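Local coordinates for F-actin-capping protein subunit alpha (Plasmodium berghei, PDB 7A0H), which forms an asymmetric homodimer that binds actin filaments and probably caps their fast-growing barbed ends, blocking exchange of actin subunits there, at residues Ile49-Tyr52 with Asn53-Asn56; Ile60-Glu63 with Ser64-Ile68; Tyr182-Lys185 with Asn186-Ala189. All blocks are in the same frame, centred on the assembly; numbering follows the deposited sequence.

Contact 1: residues Ile49-Tyr52 with Asn53-Asn56; sequences ISKY and NEDN
Asn53 N gives its hydrogen to Ile49 O at 2.7 Å, the shortest of three successive i to i+4 bonds; Glu54 N to Ser50 O and Asp55 N to Lys51 O follow, each one residue further along. Over this backbone ladder lies a salt bridge of the same spacing. Lys51 leaves with CG anti to its own N (chi1 179°) and then bends at chi2 and chi4, which swings the ammonium forward along the helix to Asp55. NZ sits 2.8 Å from Asp55 OD1, on that oxygen's syn side, and 3.2 Å from OD2, a weaker second hold. A long, flexible lysine suits this exposed surface. Asn56 ND2 donates to Tyr52 O at 2.9 Å, and this places the nitrogen 3.5 Å above the centre of the Tyr52 ring, with amide and ring planes 53° apart. On the buried side, Glu54 OE2 reaches Tyr80 OH and Lys75 NZ, while Asn53 packs against Ile70. The ladder and the i to i+4 salt bridge are ordinary alpha-helix features; the Asn56 amide on Tyr52 O belongs to the C-terminal end of helix 39-55, exposed at Lys51 and Asp55 and buried at Ile49, Asn53 and Glu54.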
loop_
_atom_site.group_PDB
_atom_site.type_symbol
_atom_site.label_atom_id
_atom_site.label_comp_id
_atom_site.label_asym_id
_atom_site.label_seq_id
_atom_site.Cartn_x
_atom_site.Cartn_y
_atom_site.Cartn_z
ATOM N N ILE A 49 -14.750 12.197 -0.322
ATOM C CA ILE A 49 -13.506 12.823 -0.718
ATOM C C ILE A 49 -13.244 14.081 0.126
ATOM O O ILE A 49 -12.103 14.395 0.467
ATOM C CB ILE A 49 -13.541 13.111 -2.214
ATOM C CG1 ILE A 49 -13.470 11.785 -2.982
ATOM C CG2 ILE A 49 -12.396 13.918 -2.680
ATOM C CD1 ILE A 49 -12.111 11.060 -2.810
ATOM N N SER A 50 -14.273 14.841 0.467
ATOM C CA SER A 50 -14.022 16.017 1.272
ATOM C C SER A 50 -13.409 15.628 2.609
ATOM O O SER A 50 -12.542 16.323 3.117
ATOM C CB SER A 50 -15.311 16.798 1.465
ATOM O OG SER A 50 -16.275 16.014 2.168
ATOM N N LYS A 51 -13.866 14.546 3.206
ATOM C CA LYS A 51 -13.320 14.126 4.483
ATOM C C LYS A 51 -11.901 13.626 4.305
ATOM O O LYS A 51 -11.012 13.918 5.116
ATOM C CB LYS A 51 -14.203 13.046 5.083
ATOM C CG LYS A 51 -13.716 12.498 6.422
ATOM C CD LYS A 51 -13.877 13.504 7.548
ATOM C CE LYS A 51 -13.749 12.848 8.928
ATOM N NZ LYS A 51 -12.325 12.626 9.302
ATOM N N TYR A 52 -11.702 12.782 3.310
ATOM C CA TYR A 52 -10.357 12.414 2.906
ATOM C C TYR A 52 -9.444 13.632 2.784
ATOM O O TYR A 52 -8.317 13.637 3.298
ATOM C CB TYR A 52 -10.476 11.665 1.576
ATOM C CG TYR A 52 -9.190 11.229 1.054
ATOM C CD1 TYR A 52 -8.627 10.049 1.476
ATOM C CD2 TYR A 52 -8.489 12.032 0.169
ATOM C CE1 TYR A 52 -7.397 9.650 1.013
ATOM C CE2 TYR A 52 -7.253 11.654 -0.296
ATOM C CZ TYR A 52 -6.713 10.456 0.123
ATOM O OH TYR A 52 -5.494 10.055 -0.372
ATOM N N ASN A 53 -9.904 14.676 2.083
ATOM C CA ASN A 53 -9.096 15.878 1.903
ATOM C C ASN A 53 -8.806 16.525 3.249
ATOM O O ASN A 53 -7.718 17.029 3.501
ATOM C CB ASN A 53 -9.830 16.902 1.012
ATOM C CG ASN A 53 -9.656 16.637 -0.464
ATOM O OD1 ASN A 53 -8.981 15.685 -0.839
ATOM N ND2 ASN A 53 -10.297 17.458 -1.323
ATOM N N GLU A 54 -9.786 16.544 4.112
ATOM C CA GLU A 54 -9.567 17.168 5.397
ATOM C C GLU A 54 -8.573 16.363 6.193
ATOM O O GLU A 54 -7.671 16.943 6.821
ATOM C CB GLU A 54 -10.905 17.325 6.105
ATOM C CG GLU A 54 -11.768 18.337 5.340
ATOM C CD GLU A 54 -13.203 18.372 5.827
ATOM O OE1 GLU A 54 -13.547 17.554 6.708
ATOM O OE2 GLU A 54 -13.967 19.253 5.370
ATOM N N ASP A 55 -8.684 15.025 6.130
ATOM C CA ASP A 55 -7.783 14.150 6.856
ATOM C C ASP A 55 -6.336 14.289 6.407
ATOM O O ASP A 55 -5.438 13.754 7.062
ATOM C CB ASP A 55 -8.236 12.707 6.736
ATOM C CG ASP A 55 -9.475 12.466 7.536
ATOM O OD1 ASP A 55 -9.913 13.442 8.191
ATOM O OD2 ASP A 55 -9.989 11.341 7.552
ATOM N N ASN A 56 -6.083 14.867 5.242
ATOM C CA ASN A 56 -4.728 14.854 4.722
ATOM C C ASN A 56 -4.207 16.253 4.503
ATOM O O ASN A 56 -3.191 16.415 3.812
ATOM C CB ASN A 56 -4.651 14.051 3.434
ATOM C CG ASN A 56 -4.756 12.554 3.695
ATOM O OD1 ASN A 56 -3.829 11.958 4.290
ATOM N ND2 ASN A 56 -5.903 11.956 3.333
#

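Contact 2: residues Ile60-Glu63 with Ser64-Ile68; sequences IPFE and SDEYI
The Phe62 ring is met obliquely by Glu66 CB and Ile68 CG1 from the facing strand, its CD2 lying 4.0 Å from Glu66 CB. Over one of its faces, offset toward the rim, stands the carboxylate oxygen OE1 of the adjoining Glu63, 3.5 Å above the plane. The Tyr67 ring, on the other side of the hairpin, meets Pro61 obliquely: its CD1 is 3.7 Å from Pro61 CA, and its CE1 comes within 4.1 Å of Pro61 CG. Proline suits this non-hydrogen-bonded site, where its missing N-H costs no inter-strand bond and its puckered ring offers CG to the tyrosine.

Beneath the side chains the strands are zipped in pairs. Ile60 and Ile68 exchange two bonds, the one from Ile60 N to Ile68 O (2.9 Å) being practically straight. Phe62 N reaches Glu66 O at 3.0 Å, but from well above the carbonyl plane, and the return bond from Glu66 N to Phe62 O is long at 3.2 Å and weak, so the pairing slackens toward the loop. Phe62 CB also touches Ile68 CG1.

The two faces differ in character. Ile60, Phe62 and Ile68 are buried, packing on Val98 and on neighbours such as Val91 and Ala89, which accounts for their apolar nature; Pro61 and Tyr67 form the more exposed side, where Tyr67 OH makes a weak hydrogen bond to Lys157. Glu63, Ser64 and Asp65 are polar and exposed, and Glu63 and Asp65 both take positive phi. Such antiparallel register closed by a three-residue loop is the mark of a tight beta hairpin, here strands 58-62 and 66-70.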
loop_
_atom_site.group_PDB
_atom_site.type_symbol
_atom_site.label_atom_id
_atom_site.label_comp_id
_atom_site.label_asym_id
_atom_site.label_seq_id
_atom_site.Cartn_x
_atom_site.Cartn_y
_atom_site.Cartn_z
ATOM N N ILE A 60 -5.115 23.380 -1.757
ATOM C CA ILE A 60 -5.811 23.850 -2.948
ATOM C C ILE A 60 -5.267 25.219 -3.306
ATOM O O ILE A 60 -5.308 26.135 -2.495
ATOM C CB ILE A 60 -7.339 23.898 -2.761
ATOM C CG1 ILE A 60 -7.802 22.455 -2.634
ATOM C CG2 ILE A 60 -7.946 24.615 -3.957
ATOM C CD1 ILE A 60 -9.218 22.290 -2.294
ATOM N N PRO A 61 -4.752 25.389 -4.493
ATOM C CA PRO A 61 -4.204 26.685 -4.882
ATOM C C PRO A 61 -5.278 27.741 -5.009
ATOM O O PRO A 61 -6.382 27.494 -5.513
ATOM C CB PRO A 61 -3.621 26.406 -6.277
ATOM C CG PRO A 61 -3.492 24.951 -6.358
ATOM C CD PRO A 61 -4.587 24.374 -5.534
ATOM N N PHE A 62 -4.906 28.944 -4.606
ATOM C CA PHE A 62 -5.825 30.064 -4.517
ATOM C C PHE A 62 -5.140 31.261 -5.145
ATOM O O PHE A 62 -4.001 31.567 -4.800
ATOM C CB PHE A 62 -6.208 30.277 -3.039
ATOM C CG PHE A 62 -7.049 31.461 -2.830
ATOM C CD1 PHE A 62 -8.112 31.704 -3.664
ATOM C CD2 PHE A 62 -6.825 32.298 -1.767
ATOM C CE1 PHE A 62 -8.895 32.807 -3.486
ATOM C CE2 PHE A 62 -7.604 33.394 -1.576
ATOM C CZ PHE A 62 -8.647 33.648 -2.435
ATOM N N GLU A 63 -5.783 31.867 -6.130
ATOM C CA GLU A 63 -5.180 33.006 -6.820
ATOM C C GLU A 63 -3.773 32.612 -7.266
ATOM O O GLU A 63 -3.470 31.431 -7.471
ATOM C CB GLU A 63 -5.242 34.234 -5.940
ATOM C CG GLU A 63 -6.636 34.820 -5.792
ATOM C CD GLU A 63 -6.690 35.996 -4.825
ATOM O OE1 GLU A 63 -6.144 35.881 -3.703
ATOM O OE2 GLU A 63 -7.272 37.046 -5.184
ATOM N N SER A 64 -2.909 33.603 -7.418
ATOM C CA SER A 64 -1.503 33.365 -7.698
ATOM C C SER A 64 -0.771 33.195 -6.377
ATOM O O SER A 64 -0.856 34.056 -5.500
ATOM C CB SER A 64 -0.943 34.543 -8.491
ATOM O OG SER A 64 -1.333 35.783 -7.908
ATOM N N ASP A 65 -0.072 32.074 -6.228
ATOM C CA ASP A 65 0.882 31.818 -5.155
ATOM C C ASP A 65 0.268 31.590 -3.778
ATOM O O ASP A 65 1.023 31.433 -2.807
ATOM C CB ASP A 65 1.913 32.946 -5.054
ATOM C CG ASP A 65 2.732 33.108 -6.326
ATOM O OD1 ASP A 65 3.236 32.089 -6.843
ATOM O OD2 ASP A 65 2.868 34.249 -6.826
ATOM N N GLU A 66 -1.051 31.477 -3.658
ATOM C CA GLU A 66 -1.670 31.191 -2.370
ATOM C C GLU A 66 -2.206 29.762 -2.337
ATOM O O GLU A 66 -2.223 29.026 -3.337
ATOM C CB GLU A 66 -2.837 32.142 -2.064
ATOM C CG GLU A 66 -2.543 33.643 -2.057
ATOM C CD GLU A 66 -1.685 34.148 -0.908
ATOM O OE1 GLU A 66 -1.368 33.394 0.059
ATOM O OE2 GLU A 66 -1.339 35.349 -0.985
ATOM N N TYR A 67 -2.593 29.359 -1.136
ATOM C CA TYR A 67 -3.135 28.040 -0.919
ATOM C C TYR A 67 -4.199 28.159 0.169
ATOM O O TYR A 67 -4.061 28.937 1.114
ATOM C CB TYR A 67 -2.109 26.990 -0.456
ATOM C CG TYR A 67 -1.115 26.598 -1.561
ATOM C CD1 TYR A 67 -1.452 25.672 -2.554
ATOM C CD2 TYR A 67 0.174 27.183 -1.607
ATOM C CE1 TYR A 67 -0.540 25.364 -3.587
ATOM C CE2 TYR A 67 1.054 26.893 -2.635
ATOM C CZ TYR A 67 0.706 25.991 -3.617
ATOM O OH TYR A 67 1.616 25.712 -4.602
ATOM N N ILE A 68 -5.251 27.402 -0.011
ATOM C CA ILE A 68 -6.227 27.103 1.019
ATOM C C ILE A 68 -5.819 25.747 1.506
ATOM O O ILE A 68 -5.462 24.883 0.690
ATOM C CB ILE A 68 -7.679 27.052 0.467
ATOM C CG1 ILE A 68 -8.149 28.405 -0.056
ATOM C CG2 ILE A 68 -8.604 26.564 1.567
ATOM C CD1 ILE A 68 -8.347 29.400 1.079
#

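Contact 3: residues Tyr182-Lys185 with Asn186-Ala189; sequences YYLK and NFHA
Tyr183 carries CG anti to its carbonyl carbon (chi1 -69°), which lays the ring across the neighbouring strand with one face turned to Ala189. The methyl CB of Ala189 stands 3.5 Å from the centroid of the Tyr183 ring, only 4° off the normal, a CH-pi contact centred so well that all six ring carbons are nearly equally distant. A residue as small as alanine suits the spot because its single methyl can sit directly over the ring centre. On the opposite side of the sheet His188 places CG anti to its backbone N (chi1 179°), bringing its imidazole beside Tyr182. Tyr182 CE1 approaches the imidazole edge, 3.7 Å from His188 CD2, the two ring planes neither stacked nor perpendicular.

Tyr183 and Phe187 form the hydrogen-bonded pair that closes the hairpin: Tyr183 N to Phe187 O spans 2.8 Å and Phe187 N to Tyr183 O 3.2 Å. Between them run Leu184, Lys185 and Asn186, exposed at the bend. Leu184 lies alongside Phe187 pointing the same way, its CD1 3.7 Å from Phe187 CE1, so the apolar side chain has a hydrophobic neighbour at the surface.

Strand 170-183 runs on between strand 154-167, where Tyr182 shares a backbone bond with Asn155, and strand 187-200. The latter is flanked in turn by strand 206-220, whose Thr218 bonds to His188 O and whose Tyr219 ring meets that of Phe187; Tyr183 also packs on Asn279 of the second subunit. The hairpin thus joins two inner strands, the second and third, of the five-stranded antiparallel sheet.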
loop_
_atom_site.group_PDB
_atom_site.type_symbol
_atom_site.label_atom_id
_atom_site.label_comp_id
_atom_site.label_asym_id
_atom_site.label_seq_id
_atom_site.Cartn_x
_atom_site.Cartn_y
_atom_site.Cartn_z
ATOM N N TYR A 182 6.659 16.840 -6.164
ATOM C CA TYR A 182 6.169 16.310 -7.411
ATOM C C TYR A 182 7.345 15.944 -8.288
ATOM O O TYR A 182 8.251 16.761 -8.495
ATOM C CB TYR A 182 5.263 17.341 -8.135
ATOM C CG TYR A 182 4.035 17.607 -7.317
ATOM C CD1 TYR A 182 2.869 16.842 -7.495
ATOM C CD2 TYR A 182 4.068 18.549 -6.291
ATOM C CE1 TYR A 182 1.758 17.046 -6.715
ATOM C CE2 TYR A 182 2.968 18.764 -5.490
ATOM C CZ TYR A 182 1.825 18.001 -5.687
ATOM O OH TYR A 182 0.765 18.223 -4.862
ATOM N N TYR A 183 7.322 14.722 -8.804
ATOM C CA TYR A 183 8.285 14.299 -9.807
ATOM C C TYR A 183 7.783 14.673 -11.183
ATOM O O TYR A 183 6.580 14.701 -11.445
ATOM C CB TYR A 183 8.578 12.814 -9.704
ATOM C CG TYR A 183 9.360 12.420 -8.450
ATOM C CD1 TYR A 183 10.135 13.353 -7.729
ATOM C CD2 TYR A 183 9.330 11.109 -7.979
ATOM C CE1 TYR A 183 10.853 12.960 -6.562
ATOM C CE2 TYR A 183 10.035 10.714 -6.844
ATOM C CZ TYR A 183 10.783 11.630 -6.133
ATOM O OH TYR A 183 11.450 11.182 -5.007
ATOM N N LEU A 184 8.733 14.937 -12.070
ATOM C CA LEU A 184 8.352 15.453 -13.379
ATOM C C LEU A 184 7.643 16.751 -13.032
ATOM O O LEU A 184 8.284 17.671 -12.507
ATOM C CB LEU A 184 7.524 14.440 -14.141
ATOM C CG LEU A 184 8.420 13.209 -14.380
ATOM C CD1 LEU A 184 7.677 12.008 -14.994
ATOM C CD2 LEU A 184 9.627 13.591 -15.238
ATOM N N LYS A 185 6.336 16.842 -13.263
ATOM C CA LYS A 185 5.636 18.031 -12.784
ATOM C C LYS A 185 4.359 17.679 -12.038
ATOM O O LYS A 185 3.933 18.437 -11.157
ATOM C CB LYS A 185 5.345 18.996 -13.939
ATOM C CG LYS A 185 6.605 19.741 -14.490
ATOM C CD LYS A 185 7.408 20.649 -13.489
ATOM C CE LYS A 185 6.705 21.996 -13.175
ATOM N NZ LYS A 185 7.429 22.855 -12.176
ATOM N N ASN A 186 3.745 16.538 -12.363
ATOM C CA ASN A 186 2.467 16.205 -11.752
ATOM C C ASN A 186 2.381 14.822 -11.121
ATOM O O ASN A 186 1.306 14.451 -10.635
ATOM C CB ASN A 186 1.368 16.361 -12.816
ATOM C CG ASN A 186 1.534 15.390 -13.981
ATOM O OD1 ASN A 186 2.619 14.847 -14.225
ATOM N ND2 ASN A 186 0.454 15.199 -14.738
ATOM N N PHE A 187 3.467 14.075 -11.019
ATOM C CA PHE A 187 3.440 12.822 -10.279
ATOM C C PHE A 187 3.705 13.150 -8.808
ATOM O O PHE A 187 4.803 13.591 -8.466
ATOM C CB PHE A 187 4.483 11.838 -10.794
ATOM C CG PHE A 187 4.208 11.282 -12.194
ATOM C CD1 PHE A 187 4.245 12.101 -13.316
ATOM C CD2 PHE A 187 3.962 9.922 -12.368
ATOM C CE1 PHE A 187 4.009 11.575 -14.583
ATOM C CE2 PHE A 187 3.733 9.382 -13.638
ATOM C CZ PHE A 187 3.756 10.206 -14.745
ATOM N N HIS A 188 2.711 12.939 -7.938
ATOM C CA HIS A 188 2.874 13.333 -6.542
ATOM C C HIS A 188 3.849 12.402 -5.850
ATOM O O HIS A 188 3.566 11.219 -5.669
ATOM C CB HIS A 188 1.548 13.301 -5.810
ATOM C CG HIS A 188 1.669 13.666 -4.367
ATOM N ND1 HIS A 188 1.386 12.789 -3.346
ATOM C CD2 HIS A 188 2.075 14.808 -3.770
ATOM C CE1 HIS A 188 1.584 13.382 -2.186
ATOM N NE2 HIS A 188 2.008 14.607 -2.419
ATOM N N ALA A 189 4.945 12.937 -5.348
ATOM C CA ALA A 189 5.975 12.075 -4.782
ATOM C C ALA A 189 5.887 11.887 -3.277
ATOM O O ALA A 189 6.110 10.770 -2.789
ATOM C CB ALA A 189 7.346 12.608 -5.182
#

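In the fold
The three contacts follow one another along the chain, none enclosing or crossing another. Contact 1 lies within the end of one helix, 39-55, the last of three N-terminal helices, while contacts 2 and 3 each close a short hairpin loop. A short link leads from the helix into strand 58-62, and contact 2 turns the chain back into strand 66-70, which packs on that helix end. This hairpin also lies on the four-stranded sheet that follows it. Much later, contact 3 reverses strand 170-183 into strand 187-200 within the five-stranded sheet. Contacts 2 and 3 do not touch, their nearest atoms being about 7 Å apart, yet Lys157 of strand 154-167 meets both Tyr67 and Tyr182.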